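Local structure of putative lipoprotein (Bacteroides fragilis, 3QNK) at residues K150-T164 with A184-R197. The protein probably binds glycans at the cell surface as an outer-membrane lipoprotein of the SusD family, helping a partner transporter to take them up. Residues are numbered along the deposited sequence; the frame is centred on the assembly and turned at random.
Sequences KECYDFILEDLKKAT and AYALKSRVELYDKR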
loop_
_atom_site.group_PDB
_atom_site.type_symbol
_atom_site.label_atom_id
_atom_site.label_comp_id
_atom_site.label_asym_id
_atom_site.label_seq_id
_atom_site.Cartn_x
_atom_site.Cartn_y
_atom_site.Cartn_z
ATOM N N LYS B 150 22.605 -14.435 -7.445
ATOM C CA LYS B 150 24.031 -14.110 -7.321
ATOM C C LYS B 150 24.286 -12.665 -7.702
ATOM O O LYS B 150 24.958 -11.959 -6.942
ATOM C CB LYS B 150 24.930 -15.056 -8.152
ATOM C CG LYS B 150 26.344 -15.226 -7.563
ATOM C CD LYS B 150 26.366 -16.139 -6.294
ATOM C CE LYS B 150 27.708 -16.259 -5.584
ATOM N NZ LYS B 150 27.612 -17.070 -4.329
ATOM N N GLU B 151 23.709 -12.211 -8.846
ATOM C CA GLU B 151 23.802 -10.837 -9.350
ATOM C C GLU B 151 23.228 -9.827 -8.349
ATOM O O GLU B 151 23.785 -8.745 -8.153
ATOM C CB GLU B 151 23.015 -10.727 -10.640
ATOM C CG GLU B 151 23.821 -10.599 -11.901
ATOM C CD GLU B 151 22.971 -10.050 -13.031
ATOM O OE1 GLU B 151 22.025 -10.745 -13.480
ATOM O OE2 GLU B 151 23.203 -8.875 -13.401
ATOM N N CYS B 152 22.095 -10.178 -7.738
ATOM C CA CYS B 152 21.410 -9.351 -6.757
ATOM C C CYS B 152 22.276 -9.219 -5.493
ATOM O O CYS B 152 22.480 -8.094 -5.027
ATOM C CB CYS B 152 20.029 -9.925 -6.457
ATOM S SG CYS B 152 18.896 -9.894 -7.883
ATOM N N TYR B 153 22.884 -10.341 -5.020
ATOM C CA TYR B 153 23.785 -10.287 -3.869
ATOM C C TYR B 153 25.023 -9.439 -4.204
ATOM O O TYR B 153 25.471 -8.670 -3.357
ATOM C CB TYR B 153 24.172 -11.688 -3.381
ATOM C CG TYR B 153 23.142 -12.289 -2.454
ATOM C CD1 TYR B 153 22.928 -11.769 -1.183
ATOM C CD2 TYR B 153 22.381 -13.380 -2.845
ATOM C CE1 TYR B 153 21.971 -12.320 -0.328
ATOM C CE2 TYR B 153 21.435 -13.947 -1.994
ATOM C CZ TYR B 153 21.228 -13.414 -0.739
ATOM O OH TYR B 153 20.250 -13.966 0.052
ATOM N N ASP B 154 25.505 -9.505 -5.473
ATOM C CA ASP B 154 26.620 -8.682 -5.968
ATOM C C ASP B 154 26.246 -7.197 -5.928
ATOM O O ASP B 154 27.043 -6.393 -5.454
ATOM C CB ASP B 154 27.024 -9.074 -7.396
ATOM C CG ASP B 154 27.751 -10.387 -7.555
ATOM O OD1 ASP B 154 28.228 -10.934 -6.535
ATOM O OD2 ASP B 154 27.922 -10.830 -8.708
ATOM N N PHE B 155 25.024 -6.844 -6.388
ATOM C CA PHE B 155 24.510 -5.465 -6.381
ATOM C C PHE B 155 24.480 -4.914 -4.955
ATOM O O PHE B 155 25.066 -3.864 -4.720
ATOM C CB PHE B 155 23.103 -5.397 -7.026
ATOM C CG PHE B 155 22.576 -4.012 -7.291
ATOM C CD1 PHE B 155 21.973 -3.271 -6.278
ATOM C CD2 PHE B 155 22.627 -3.464 -8.561
ATOM C CE1 PHE B 155 21.487 -1.990 -6.520
ATOM C CE2 PHE B 155 22.107 -2.197 -8.810
ATOM C CZ PHE B 155 21.554 -1.464 -7.782
ATOM N N ILE B 156 23.850 -5.645 -4.009
ATOM C CA ILE B 156 23.741 -5.276 -2.588
ATOM C C ILE B 156 25.129 -5.045 -2.004
ATOM O O ILE B 156 25.380 -4.006 -1.386
ATOM C CB ILE B 156 22.943 -6.332 -1.760
ATOM C CG1 ILE B 156 21.474 -6.449 -2.243
ATOM C CG2 ILE B 156 22.990 -6.007 -0.266
ATOM C CD1 ILE B 156 20.822 -7.761 -1.874
ATOM N N LEU B 157 26.036 -5.996 -2.233
ATOM C CA LEU B 157 27.392 -5.934 -1.683
ATOM C C LEU B 157 28.228 -4.828 -2.301
ATOM O O LEU B 157 29.076 -4.277 -1.606
ATOM C CB LEU B 157 28.079 -7.301 -1.809
ATOM C CG LEU B 157 27.474 -8.410 -0.910
ATOM C CD1 LEU B 157 27.977 -9.783 -1.284
ATOM C CD2 LEU B 157 27.689 -8.102 0.550
ATOM N N GLU B 158 27.985 -4.449 -3.570
ATOM C CA GLU B 158 28.714 -3.334 -4.174
ATOM C C GLU B 158 28.266 -2.020 -3.531
ATOM O O GLU B 158 29.107 -1.176 -3.250
ATOM C CB GLU B 158 28.553 -3.302 -5.691
ATOM C CG GLU B 158 29.860 -3.624 -6.395
ATOM C CD GLU B 158 31.042 -2.717 -6.081
ATOM O OE1 GLU B 158 30.972 -1.510 -6.410
ATOM O OE2 GLU B 158 32.051 -3.222 -5.534
ATOM N N ASP B 159 26.958 -1.895 -3.217
ATOM C CA ASP B 159 26.369 -0.735 -2.525
ATOM C C ASP B 159 26.950 -0.614 -1.118
ATOM O O ASP B 159 27.313 0.489 -0.712
ATOM C CB ASP B 159 24.824 -0.833 -2.453
ATOM C CG ASP B 159 24.048 -0.056 -3.518
ATOM O OD1 ASP B 159 24.653 0.815 -4.181
ATOM O OD2 ASP B 159 22.821 -0.286 -3.650
ATOM N N LEU B 160 27.084 -1.750 -0.396
ATOM C CA LEU B 160 27.634 -1.775 0.958
ATOM C C LEU B 160 29.129 -1.532 0.951
ATOM O O LEU B 160 29.634 -0.910 1.894
ATOM C CB LEU B 160 27.289 -3.068 1.697
ATOM C CG LEU B 160 25.813 -3.216 2.084
ATOM C CD1 LEU B 160 25.502 -4.623 2.480
ATOM C CD2 LEU B 160 25.405 -2.211 3.172
ATOM N N LYS B 161 29.841 -1.944 -0.124
ATOM C CA LYS B 161 31.278 -1.646 -0.270
ATOM C C LYS B 161 31.447 -0.140 -0.378
ATOM O O LYS B 161 32.287 0.418 0.326
ATOM C CB LYS B 161 31.893 -2.361 -1.490
ATOM C CG LYS B 161 33.329 -1.946 -1.767
ATOM C CD LYS B 161 34.028 -2.818 -2.786
ATOM C CE LYS B 161 35.163 -2.110 -3.510
ATOM N NZ LYS B 161 34.698 -1.403 -4.744
ATOM N N LYS B 162 30.608 0.519 -1.222
ATOM C CA LYS B 162 30.637 1.975 -1.429
ATOM C C LYS B 162 30.312 2.671 -0.102
ATOM O O LYS B 162 31.025 3.595 0.271
ATOM C CB LYS B 162 29.700 2.425 -2.578
ATOM N N ALA B 163 29.334 2.137 0.663
ATOM C CA ALA B 163 28.930 2.640 1.984
ATOM C C ALA B 163 30.099 2.621 2.988
ATOM O O ALA B 163 30.380 3.673 3.570
ATOM C CB ALA B 163 27.759 1.843 2.523
ATOM N N THR B 164 30.818 1.461 3.154
ATOM C CA THR B 164 32.003 1.347 4.053
ATOM C C THR B 164 33.108 2.379 3.682
ATOM O O THR B 164 33.804 2.883 4.569
ATOM C CB THR B 164 32.623 -0.073 4.034
ATOM O OG1 THR B 164 33.223 -0.362 2.770
ATOM C CG2 THR B 164 31.647 -1.159 4.397
ATOM N N ALA B 184 27.418 -0.593 7.945
ATOM C CA ALA B 184 27.626 -1.079 6.579
ATOM C C ALA B 184 28.398 -2.405 6.583
ATOM O O ALA B 184 27.967 -3.346 5.922
ATOM C CB ALA B 184 28.351 -0.040 5.752
ATOM N N TYR B 185 29.492 -2.504 7.371
ATOM C CA TYR B 185 30.276 -3.735 7.464
ATOM C C TYR B 185 29.458 -4.847 8.101
ATOM O O TYR B 185 29.498 -5.988 7.618
ATOM C CB TYR B 185 31.578 -3.510 8.243
ATOM C CG TYR B 185 32.741 -3.037 7.394
ATOM C CD1 TYR B 185 33.304 -3.863 6.421
ATOM C CD2 TYR B 185 33.346 -1.798 7.628
ATOM C CE1 TYR B 185 34.377 -3.432 5.641
ATOM C CE2 TYR B 185 34.449 -1.373 6.882
ATOM C CZ TYR B 185 34.962 -2.193 5.890
ATOM O OH TYR B 185 36.042 -1.773 5.142
ATOM N N ALA B 186 28.697 -4.518 9.165
ATOM C CA ALA B 186 27.830 -5.473 9.849
ATOM C C ALA B 186 26.747 -6.010 8.887
ATOM O O ALA B 186 26.562 -7.226 8.836
ATOM C CB ALA B 186 27.200 -4.839 11.073
ATOM N N LEU B 187 26.104 -5.141 8.073
ATOM C CA LEU B 187 25.104 -5.628 7.127
ATOM C C LEU B 187 25.776 -6.472 6.068
ATOM O O LEU B 187 25.244 -7.538 5.749
ATOM C CB LEU B 187 24.255 -4.504 6.490
ATOM C CG LEU B 187 22.989 -4.931 5.665
ATOM C CD1 LEU B 187 22.043 -5.792 6.467
ATOM C CD2 LEU B 187 22.239 -3.731 5.117
ATOM N N LYS B 188 26.977 -6.061 5.605
ATOM C CA LYS B 188 27.774 -6.762 4.600
ATOM C C LYS B 188 28.010 -8.200 5.034
ATOM O O LYS B 188 27.702 -9.110 4.260
ATOM C CB LYS B 188 29.110 -6.030 4.348
ATOM C CG LYS B 188 29.732 -6.237 2.972
ATOM C CD LYS B 188 30.838 -5.237 2.615
ATOM C CE LYS B 188 31.945 -5.874 1.781
ATOM N NZ LYS B 188 33.101 -6.381 2.600
ATOM N N SER B 189 28.464 -8.418 6.300
ATOM C CA SER B 189 28.745 -9.764 6.836
ATOM C C SER B 189 27.496 -10.668 6.803
ATOM O O SER B 189 27.642 -11.847 6.473
ATOM C CB SER B 189 29.316 -9.695 8.253
ATOM O OG SER B 189 28.364 -9.366 9.253
ATOM N N ARG B 190 26.281 -10.137 7.109
ATOM C CA ARG B 190 25.054 -10.942 7.061
ATOM C C ARG B 190 24.686 -11.289 5.627
ATOM O O ARG B 190 24.414 -12.464 5.353
ATOM C CB ARG B 190 23.889 -10.228 7.730
ATOM C CG ARG B 190 22.719 -11.164 7.969
ATOM C CD ARG B 190 21.454 -10.379 8.145
ATOM N NE ARG B 190 21.447 -9.681 9.427
ATOM C CZ ARG B 190 20.452 -8.920 9.867
ATOM N NH1 ARG B 190 19.369 -8.734 9.121
ATOM N NH2 ARG B 190 20.534 -8.333 11.053
ATOM N N VAL B 191 24.694 -10.265 4.703
ATOM C CA VAL B 191 24.419 -10.438 3.267
ATOM C C VAL B 191 25.401 -11.500 2.668
ATOM O O VAL B 191 24.961 -12.407 1.947
ATOM C CB VAL B 191 24.474 -9.091 2.516
ATOM C CG1 VAL B 191 24.255 -9.281 1.026
ATOM C CG2 VAL B 191 23.430 -8.135 3.060
ATOM N N GLU B 192 26.688 -11.429 3.038
ATOM C CA GLU B 192 27.704 -12.380 2.603
ATOM C C GLU B 192 27.442 -13.782 3.169
ATOM O O GLU B 192 27.658 -14.772 2.474
ATOM C CB GLU B 192 29.115 -11.911 3.001
ATOM C CG GLU B 192 29.623 -10.682 2.250
ATOM C CD GLU B 192 30.816 -9.949 2.858
ATOM O OE1 GLU B 192 30.967 -9.979 4.100
ATOM O OE2 GLU B 192 31.589 -9.321 2.097
ATOM N N LEU B 193 26.956 -13.874 4.419
ATOM C CA LEU B 193 26.655 -15.153 5.062
ATOM C C LEU B 193 25.445 -15.814 4.396
ATOM O O LEU B 193 25.446 -17.033 4.156
ATOM C CB LEU B 193 26.416 -14.952 6.572
ATOM C CG LEU B 193 26.212 -16.212 7.430
ATOM C CD1 LEU B 193 27.473 -17.075 7.469
ATOM C CD2 LEU B 193 25.782 -15.850 8.817
ATOM N N TYR B 194 24.419 -15.001 4.091
ATOM C CA TYR B 194 23.198 -15.438 3.410
ATOM C C TYR B 194 23.551 -16.043 2.045
ATOM O O TYR B 194 22.961 -17.058 1.707
ATOM C CB TYR B 194 22.174 -14.272 3.302
ATOM C CG TYR B 194 21.318 -14.080 4.550
ATOM C CD1 TYR B 194 21.818 -14.369 5.818
ATOM C CD2 TYR B 194 19.986 -13.688 4.455
ATOM C CE1 TYR B 194 21.015 -14.277 6.959
ATOM C CE2 TYR B 194 19.178 -13.559 5.600
ATOM C CZ TYR B 194 19.708 -13.830 6.854
ATOM O OH TYR B 194 18.971 -13.675 8.005
ATOM N N ASP B 195 24.596 -15.525 1.343
ATOM C CA ASP B 195 25.050 -16.031 0.044
ATOM C C ASP B 195 26.278 -16.978 0.144
ATOM O O ASP B 195 26.948 -17.263 -0.876
ATOM C CB ASP B 195 25.358 -14.869 -0.924
ATOM C CG ASP B 195 25.399 -15.313 -2.375
ATOM O OD1 ASP B 195 24.688 -16.299 -2.722
ATOM O OD2 ASP B 195 26.170 -14.709 -3.157
ATOM N N LYS B 196 26.563 -17.480 1.363
ATOM C CA LYS B 196 27.630 -18.444 1.636
ATOM C C LYS B 196 29.037 -17.977 1.152
ATOM O O LYS B 196 29.888 -18.815 0.812
ATOM C CB LYS B 196 27.293 -19.849 1.058
ATOM C CG LYS B 196 25.967 -20.424 1.540
ATOM C CD LYS B 196 25.894 -21.883 1.234
ATOM C CE LYS B 196 24.750 -22.612 1.895
ATOM N NZ LYS B 196 24.669 -24.027 1.418
ATOM N N ARG B 197 29.305 -16.654 1.222
ATOM C CA ARG B 197 30.597 -16.044 0.907
ATOM C C ARG B 197 31.395 -15.950 2.199
ATOM O O ARG B 197 31.666 -14.861 2.699
ATOM C CB ARG B 197 30.394 -14.648 0.263
ATOM C CG ARG B 197 29.474 -14.659 -0.935
ATOM C CD ARG B 197 29.409 -13.313 -1.605
ATOM N NE ARG B 197 28.391 -13.320 -2.652
ATOM C CZ ARG B 197 28.393 -12.534 -3.723
ATOM N NH1 ARG B 197 29.370 -11.652 -3.910
ATOM N NH2 ARG B 197 27.426 -12.631 -4.620
#
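Leu157, Arg197 and Tyr153 bury the most surface of any residues in the contact between segments 150-164 and 184-194, antiparallel at 157° with axes 9.1 Å apart, and the turn that follows. Leu157 splits its methyls: CD2 packs against Val191 CG1 and the CG of Glu192, while CD1 lies over one face of the Arg197 guanidinium, 3.5 Å from NH1. The extended Arg197 chain brings that group edge-on to two carboxylates. End-on, NH1 and NH2 both bond Asp154 OD1, at 3.0 and 2.7 Å, with the two planes nearly perpendicular (81°); side-on, NE and NH2 share Asp195 OD2. Lys150 NZ reaches Asp195 OD2 at 3.0 Å from above the carboxylate plane. Asp195, its CG swung opposite the backbone N (chi1 -162°), lays its carboxylate almost flat on the Tyr153 ring, CB over the face, and Val191 CG1 meets the ring edge 3.6 Å from Tyr153 CD1. Val191 and Leu160 interlock as knobs into holes, and Thr164 CG2 sits over the centre of the Tyr185 ring. Helix 101-126 backs Tyr153 and Leu160. A Schellman motif, Arg197 N bonded to Glu192 O, ends the helix and places Arg197 in a network whose two acids probably offset its charge and that of Lys150, closing one end of a largely apolar helical hairpin.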